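Local structure of UPF0230 protein TM1468 (Thermotoga maritima, 1VPV) at residues Gln77-Lys91 with Gly109-Ile123. The protein binds long-chain fatty acids such as palmitate and may take part in lipid transport or fatty acid metabolism. Sequence-based numbering, arbitrary orientation.
With PLM (palmitic acid), chain D.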
loop_
_atom_site.group_PDB
_atom_site.type_symbol
_atom_site.label_atom_id
_atom_site.label_comp_id
_atom_site.label_asym_id
_atom_site.label_seq_id
_atom_site.Cartn_x
_atom_site.Cartn_y
_atom_site.Cartn_z
ATOM N N GLN A 77 14.288 -4.395 -1.410
ATOM C CA GLN A 77 14.002 -3.544 -0.239
ATOM C C GLN A 77 15.073 -2.489 0.004
ATOM O O GLN A 77 16.153 -2.544 -0.588
ATOM C CB GLN A 77 13.833 -4.389 1.025
ATOM C CG GLN A 77 15.121 -4.784 1.701
ATOM C CD GLN A 77 15.658 -6.113 1.207
ATOM O OE1 GLN A 77 15.914 -6.292 0.015
ATOM N NE2 GLN A 77 15.822 -7.056 2.119
ATOM N N PRO A 78 14.793 -1.538 0.916
ATOM C CA PRO A 78 15.855 -0.602 1.307
ATOM C C PRO A 78 16.848 -1.309 2.226
ATOM O O PRO A 78 16.487 -2.273 2.940
ATOM C CB PRO A 78 15.104 0.489 2.097
ATOM C CG PRO A 78 13.591 0.167 1.941
ATOM C CD PRO A 78 13.562 -1.300 1.696
ATOM N N SER A 79 18.084 -0.841 2.228
ATOM C CA SER A 79 19.079 -1.417 3.134
ATOM C C SER A 79 18.837 -0.918 4.565
ATOM O O SER A 79 18.175 0.104 4.800
ATOM C CB SER A 79 20.497 -1.043 2.697
ATOM O OG SER A 79 20.742 0.342 2.993
ATOM N N VAL A 80 19.419 -1.632 5.511
ATOM C CA VAL A 80 19.447 -1.189 6.878
ATOM C C VAL A 80 19.975 0.259 6.969
ATOM O O VAL A 80 19.422 1.077 7.689
ATOM C CB VAL A 80 20.301 -2.154 7.695
ATOM C CG1 VAL A 80 20.565 -1.623 9.114
ATOM C CG2 VAL A 80 19.612 -3.520 7.727
ATOM N N GLU A 81 21.001 0.580 6.196
ATOM C CA GLU A 81 21.600 1.915 6.178
ATOM C C GLU A 81 20.612 3.002 5.740
ATOM O O GLU A 81 20.592 4.086 6.325
ATOM C CB GLU A 81 22.833 1.919 5.255
ATOM C CG GLU A 81 23.619 3.212 5.211
ATOM N N ASP A 82 19.817 2.728 4.705
ATOM C CA ASP A 82 18.822 3.687 4.198
ATOM C C ASP A 82 17.854 4.049 5.322
ATOM O O ASP A 82 17.447 5.211 5.463
ATOM C CB ASP A 82 18.001 3.078 3.062
ATOM C CG ASP A 82 18.756 3.012 1.726
ATOM O OD1 ASP A 82 19.808 3.636 1.564
ATOM O OD2 ASP A 82 18.257 2.362 0.785
ATOM N N PHE A 83 17.462 3.040 6.099
ATOM C CA PHE A 83 16.637 3.264 7.281
ATOM C C PHE A 83 17.356 4.075 8.384
ATOM O O PHE A 83 16.733 4.999 8.955
ATOM C CB PHE A 83 16.084 1.950 7.852
ATOM C CG PHE A 83 14.805 1.488 7.185
ATOM C CD1 PHE A 83 13.608 2.111 7.462
ATOM C CD2 PHE A 83 14.808 0.413 6.291
ATOM C CE1 PHE A 83 12.417 1.712 6.817
ATOM C CE2 PHE A 83 13.637 -0.016 5.678
ATOM C CZ PHE A 83 12.434 0.631 5.936
ATOM N N LYS A 84 18.606 3.697 8.709
ATOM C CA LYS A 84 19.410 4.412 9.708
ATOM C C LYS A 84 19.477 5.896 9.378
ATOM O O LYS A 84 19.266 6.736 10.240
ATOM C CB LYS A 84 20.863 3.909 9.752
ATOM C CG LYS A 84 21.205 2.923 10.832
ATOM C CD LYS A 84 22.729 2.754 10.974
ATOM C CE LYS A 84 23.427 4.003 11.581
ATOM N NZ LYS A 84 24.868 3.779 11.971
ATOM N N LYS A 85 19.797 6.211 8.131
ATOM C CA LYS A 85 19.967 7.612 7.735
ATOM C C LYS A 85 18.689 8.418 7.954
ATOM O O LYS A 85 18.743 9.488 8.548
ATOM C CB LYS A 85 20.500 7.737 6.299
ATOM C CG LYS A 85 21.967 7.273 6.178
ATOM C CD LYS A 85 22.578 7.477 4.788
ATOM N N ARG A 86 17.553 7.902 7.511
ATOM C CA ARG A 86 16.267 8.544 7.793
ATOM C C ARG A 86 16.019 8.727 9.300
ATOM O O ARG A 86 15.646 9.833 9.732
ATOM C CB ARG A 86 15.081 7.775 7.184
ATOM C CG ARG A 86 15.098 7.637 5.675
ATOM C CD ARG A 86 14.044 8.485 4.981
ATOM N NE ARG A 86 14.225 8.474 3.518
ATOM C CZ ARG A 86 13.429 9.088 2.648
ATOM N NH1 ARG A 86 12.374 9.765 3.059
ATOM N NH2 ARG A 86 13.680 9.010 1.354
ATOM N N TYR A 87 16.213 7.667 10.084
ATOM C CA TYR A 87 15.975 7.737 11.542
ATOM C C TYR A 87 16.772 8.881 12.177
ATOM O O TYR A 87 16.243 9.668 12.962
ATOM C CB TYR A 87 16.371 6.424 12.250
ATOM C CG TYR A 87 15.569 5.186 11.857
ATOM C CD1 TYR A 87 14.358 5.284 11.184
ATOM C CD2 TYR A 87 16.016 3.905 12.199
ATOM C CE1 TYR A 87 13.619 4.145 10.849
ATOM C CE2 TYR A 87 15.273 2.761 11.880
ATOM C CZ TYR A 87 14.089 2.887 11.198
ATOM O OH TYR A 87 13.362 1.762 10.870
ATOM N N LEU A 88 18.052 8.944 11.824
ATOM C CA LEU A 88 18.958 9.967 12.309
ATOM C C LEU A 88 18.571 11.356 11.841
ATOM O O LEU A 88 18.707 12.311 12.606
ATOM C CB LEU A 88 20.379 9.684 11.859
ATOM C CG LEU A 88 20.973 8.443 12.499
ATOM C CD1 LEU A 88 22.322 8.160 11.851
ATOM C CD2 LEU A 88 21.121 8.600 14.029
ATOM N N LYS A 89 18.090 11.475 10.605
ATOM C CA LYS A 89 17.605 12.761 10.126
ATOM C C LYS A 89 16.425 13.239 10.966
ATOM O O LYS A 89 16.351 14.417 11.314
ATOM C CB LYS A 89 17.239 12.703 8.651
ATOM C CG LYS A 89 16.533 13.956 8.111
ATOM C CD LYS A 89 16.174 13.728 6.625
ATOM C CE LYS A 89 14.711 14.032 6.303
ATOM N NZ LYS A 89 14.424 15.486 6.371
ATOM N N TYR A 90 15.516 12.329 11.304
ATOM C CA TYR A 90 14.389 12.666 12.171
ATOM C C TYR A 90 14.855 13.096 13.550
ATOM O O TYR A 90 14.310 14.038 14.113
ATOM C CB TYR A 90 13.392 11.513 12.268
ATOM C CG TYR A 90 12.899 11.028 10.917
ATOM C CD1 TYR A 90 12.711 11.898 9.849
ATOM C CD2 TYR A 90 12.603 9.692 10.717
ATOM C CE1 TYR A 90 12.235 11.427 8.614
ATOM C CE2 TYR A 90 12.144 9.226 9.500
ATOM C CZ TYR A 90 11.962 10.089 8.458
ATOM O OH TYR A 90 11.517 9.568 7.258
ATOM N N LYS A 91 15.892 12.442 14.061
ATOM C CA LYS A 91 16.472 12.793 15.342
ATOM C C LYS A 91 17.032 14.207 15.379
ATOM O O LYS A 91 16.752 14.971 16.308
ATOM C CB LYS A 91 17.594 11.819 15.658
ATOM C CG LYS A 91 18.311 12.045 16.980
ATOM C CD LYS A 91 19.121 10.811 17.316
ATOM C CE LYS A 91 20.285 11.133 18.234
ATOM N NZ LYS A 91 19.795 11.854 19.431
ATOM N N GLY A 109 11.552 -8.079 2.676
ATOM C CA GLY A 109 12.491 -7.868 3.825
ATOM C C GLY A 109 12.549 -6.411 4.318
ATOM O O GLY A 109 13.382 -6.046 5.142
ATOM N N THR A 110 11.643 -5.566 3.823
ATOM C CA THR A 110 11.615 -4.192 4.282
ATOM C C THR A 110 11.459 -4.105 5.805
ATOM O O THR A 110 12.198 -3.372 6.476
ATOM C CB THR A 110 10.517 -3.412 3.565
ATOM O OG1 THR A 110 10.781 -3.455 2.157
ATOM C CG2 THR A 110 10.511 -1.966 4.022
ATOM N N TYR A 111 10.523 -4.877 6.343
ATOM C CA TYR A 111 10.319 -4.933 7.779
ATOM C C TYR A 111 11.596 -5.346 8.483
ATOM O O TYR A 111 11.953 -4.761 9.521
ATOM C CB TYR A 111 9.166 -5.878 8.139
ATOM C CG TYR A 111 9.039 -6.157 9.610
ATOM C CD1 TYR A 111 8.329 -5.308 10.437
ATOM C CD2 TYR A 111 9.640 -7.282 10.184
ATOM C CE1 TYR A 111 8.218 -5.566 11.797
ATOM C CE2 TYR A 111 9.542 -7.542 11.540
ATOM C CZ TYR A 111 8.825 -6.674 12.334
ATOM O OH TYR A 111 8.715 -6.919 13.675
ATOM N N ASN A 112 12.308 -6.326 7.928
ATOM C CA ASN A 112 13.545 -6.756 8.556
ATOM C C ASN A 112 14.564 -5.633 8.615
ATOM O O ASN A 112 15.123 -5.393 9.679
ATOM C CB ASN A 112 14.119 -8.021 7.911
ATOM C CG ASN A 112 13.419 -9.295 8.412
ATOM O OD1 ASN A 112 12.612 -9.248 9.356
ATOM N ND2 ASN A 112 13.717 -10.431 7.779
ATOM N N SER A 113 14.757 -4.930 7.500
ATOM C CA SER A 113 15.722 -3.836 7.422
ATOM C C SER A 113 15.417 -2.747 8.448
ATOM O O SER A 113 16.309 -2.288 9.194
ATOM C CB SER A 113 15.727 -3.213 6.040
ATOM O OG SER A 113 16.453 -3.986 5.144
ATOM N N ALA A 114 14.146 -2.374 8.485
ATOM C CA ALA A 114 13.667 -1.310 9.355
ATOM C C ALA A 114 13.926 -1.643 10.803
ATOM O O ALA A 114 14.324 -0.770 11.570
ATOM C CB ALA A 114 12.169 -1.070 9.134
ATOM N N VAL A 115 13.713 -2.907 11.169
ATOM C CA VAL A 115 13.892 -3.359 12.551
ATOM C C VAL A 115 15.346 -3.398 12.897
ATOM O O VAL A 115 15.723 -3.011 14.001
ATOM C CB VAL A 115 13.246 -4.758 12.838
ATOM C CG1 VAL A 115 13.670 -5.304 14.201
ATOM C CG2 VAL A 115 11.757 -4.654 12.811
ATOM N N LEU A 116 16.166 -3.873 11.963
ATOM C CA LEU A 116 17.605 -3.936 12.219
ATOM C C LEU A 116 18.134 -2.515 12.382
ATOM O O LEU A 116 18.960 -2.246 13.264
ATOM C CB LEU A 116 18.350 -4.693 11.117
ATOM C CG LEU A 116 18.058 -6.203 11.016
ATOM C CD1 LEU A 116 18.643 -6.811 9.737
ATOM C CD2 LEU A 116 18.589 -6.935 12.213
ATOM N N ALA A 117 17.623 -1.595 11.552
ATOM C CA ALA A 117 18.103 -0.211 11.597
ATOM C C ALA A 117 17.754 0.402 12.958
ATOM O O ALA A 117 18.531 1.173 13.490
ATOM C CB ALA A 117 17.536 0.584 10.473
ATOM N N SER A 118 16.610 0.005 13.535
ATOM C CA SER A 118 16.161 0.561 14.838
ATOM C C SER A 118 17.115 0.260 15.994
ATOM O O SER A 118 17.126 0.980 17.001
ATOM C CB SER A 118 14.787 0.030 15.230
ATOM O OG SER A 118 14.858 -1.344 15.600
ATOM N N LYS A 119 17.878 -0.819 15.858
ATOM C CA LYS A 119 18.850 -1.210 16.884
ATOM C C LYS A 119 20.146 -0.427 16.787
ATOM O O LYS A 119 20.924 -0.445 17.722
ATOM C CB LYS A 119 19.133 -2.715 16.818
ATOM C CG LYS A 119 17.838 -3.533 16.910
ATOM C CD LYS A 119 18.058 -4.944 17.416
ATOM C CE LYS A 119 16.728 -5.632 17.613
ATOM N NZ LYS A 119 16.766 -6.534 18.805
ATOM N N GLU A 120 20.374 0.281 15.682
ATOM C CA GLU A 120 21.612 1.051 15.528
ATOM C C GLU A 120 21.505 2.551 15.800
ATOM O O GLU A 120 22.408 3.285 15.456
ATOM C CB GLU A 120 22.160 0.811 14.129
ATOM C CG GLU A 120 22.464 -0.670 13.875
ATOM C CD GLU A 120 23.667 -0.890 12.969
ATOM O OE1 GLU A 120 23.915 -0.065 12.061
ATOM O OE2 GLU A 120 24.373 -1.900 13.163
ATOM N N VAL A 121 20.413 3.001 16.414
ATOM C CA VAL A 121 20.179 4.427 16.681
ATOM C C VAL A 121 19.583 4.655 18.070
ATOM O O VAL A 121 18.940 3.771 18.652
ATOM C CB VAL A 121 19.237 5.109 15.652
ATOM C CG1 VAL A 121 19.803 5.018 14.269
ATOM C CG2 VAL A 121 17.808 4.499 15.659
ATOM N N ASP A 122 19.808 5.870 18.573
ATOM C CA ASP A 122 19.333 6.338 19.878
ATOM C C ASP A 122 17.841 6.541 20.017
ATOM O O ASP A 122 17.294 6.426 21.113
ATOM C CB ASP A 122 19.945 7.710 20.138
ATOM C CG ASP A 122 21.364 7.625 20.539
ATOM O OD1 ASP A 122 21.782 6.515 20.930
ATOM O OD2 ASP A 122 22.059 8.666 20.466
ATOM N N ILE A 123 17.217 6.936 18.922
ATOM C CA ILE A 123 15.874 7.478 18.923
ATOM C C ILE A 123 14.886 6.312 18.882
ATOM O O ILE A 123 15.022 5.434 18.041
ATOM C CB ILE A 123 15.685 8.480 17.724
ATOM C CG1 ILE A 123 14.246 8.994 17.654
ATOM C CG2 ILE A 123 16.085 7.840 16.349
ATOM C CD1 ILE A 123 14.030 10.057 16.567
HETATM C C1 PLM D . 10.738 -5.826 -2.310
HETATM O O1 PLM D . 11.176 -6.033 -1.140
HETATM O O2 PLM D . 11.454 -6.039 -3.340
HETATM C C2 PLM D . 9.332 -5.287 -2.449
HETATM C C3 PLM D . 8.360 -6.378 -2.848
HETATM C C4 PLM D . 6.987 -5.779 -3.121
HETATM C C5 PLM D . 6.047 -6.885 -3.590
HETATM C C6 PLM D . 4.663 -6.371 -3.890
HETATM C C7 PLM D . 3.701 -7.478 -4.294
HETATM C C8 PLM D . 2.460 -6.907 -4.973
HETATM C C9 PLM D . 1.521 -6.269 -3.974
HETATM C CA PLM D . 0.325 -5.623 -4.645
HETATM C CB PLM D . -0.672 -5.133 -3.607
HETATM C CC PLM D . -1.716 -4.231 -4.259
HETATM C CD PLM D . -2.846 -3.842 -3.284
HETATM C CE PLM D . -3.761 -2.774 -3.856
HETATM C CF PLM D . -4.979 -2.516 -2.984
HETATM C CG PLM D . -4.691 -1.536 -1.843
#
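Ala117 pushes its methyl between Val80, Phe83, Lys84 and Tyr87, and there helices 80-91 and 110-118 pack tightly, their axes 7.9 Å apart and crossing at -52°. Phe83 returns the knob, sitting among Thr110, Ser113, Ala114 and Ala117. Ala114 CB lies over the middle of the Phe83 ring, 3.6 Å from its centroid, a CH-pi contact, while Thr110 CG2 meets the ring at its edge. Farther along, Val121 fills in between Tyr87 and Leu88, and Ile123 CD1 packs on Lys91 CA at 3.9 Å. Two hydrogen bonds cross between the segments. With chi1 at -79°, Ser113 OG stands beside its own backbone N, from where it donates in the carbonyl plane to Pro78 O at 2.8 Å. Tyr87 OH donates to Ala114 O, also at 2.8 Å, from the face opposite Ser118 N, so this helix carbonyl is gripped twice.

The solvent side is looser. Lys84 NZ makes a long salt bridge, 4.0 Å, to Glu120 OE1, and Lys91 merely passes near Asp122.

Beneath the pair, Phe83 and Tyr87 rest on the parallel strands 15-20, 35-43 and 97-102, making this a helix layer over a mixed sheet in the DegV fold. At one end, Thr110 OG1 bonds to Ser108, which with Thr75 holds the bound palmitate.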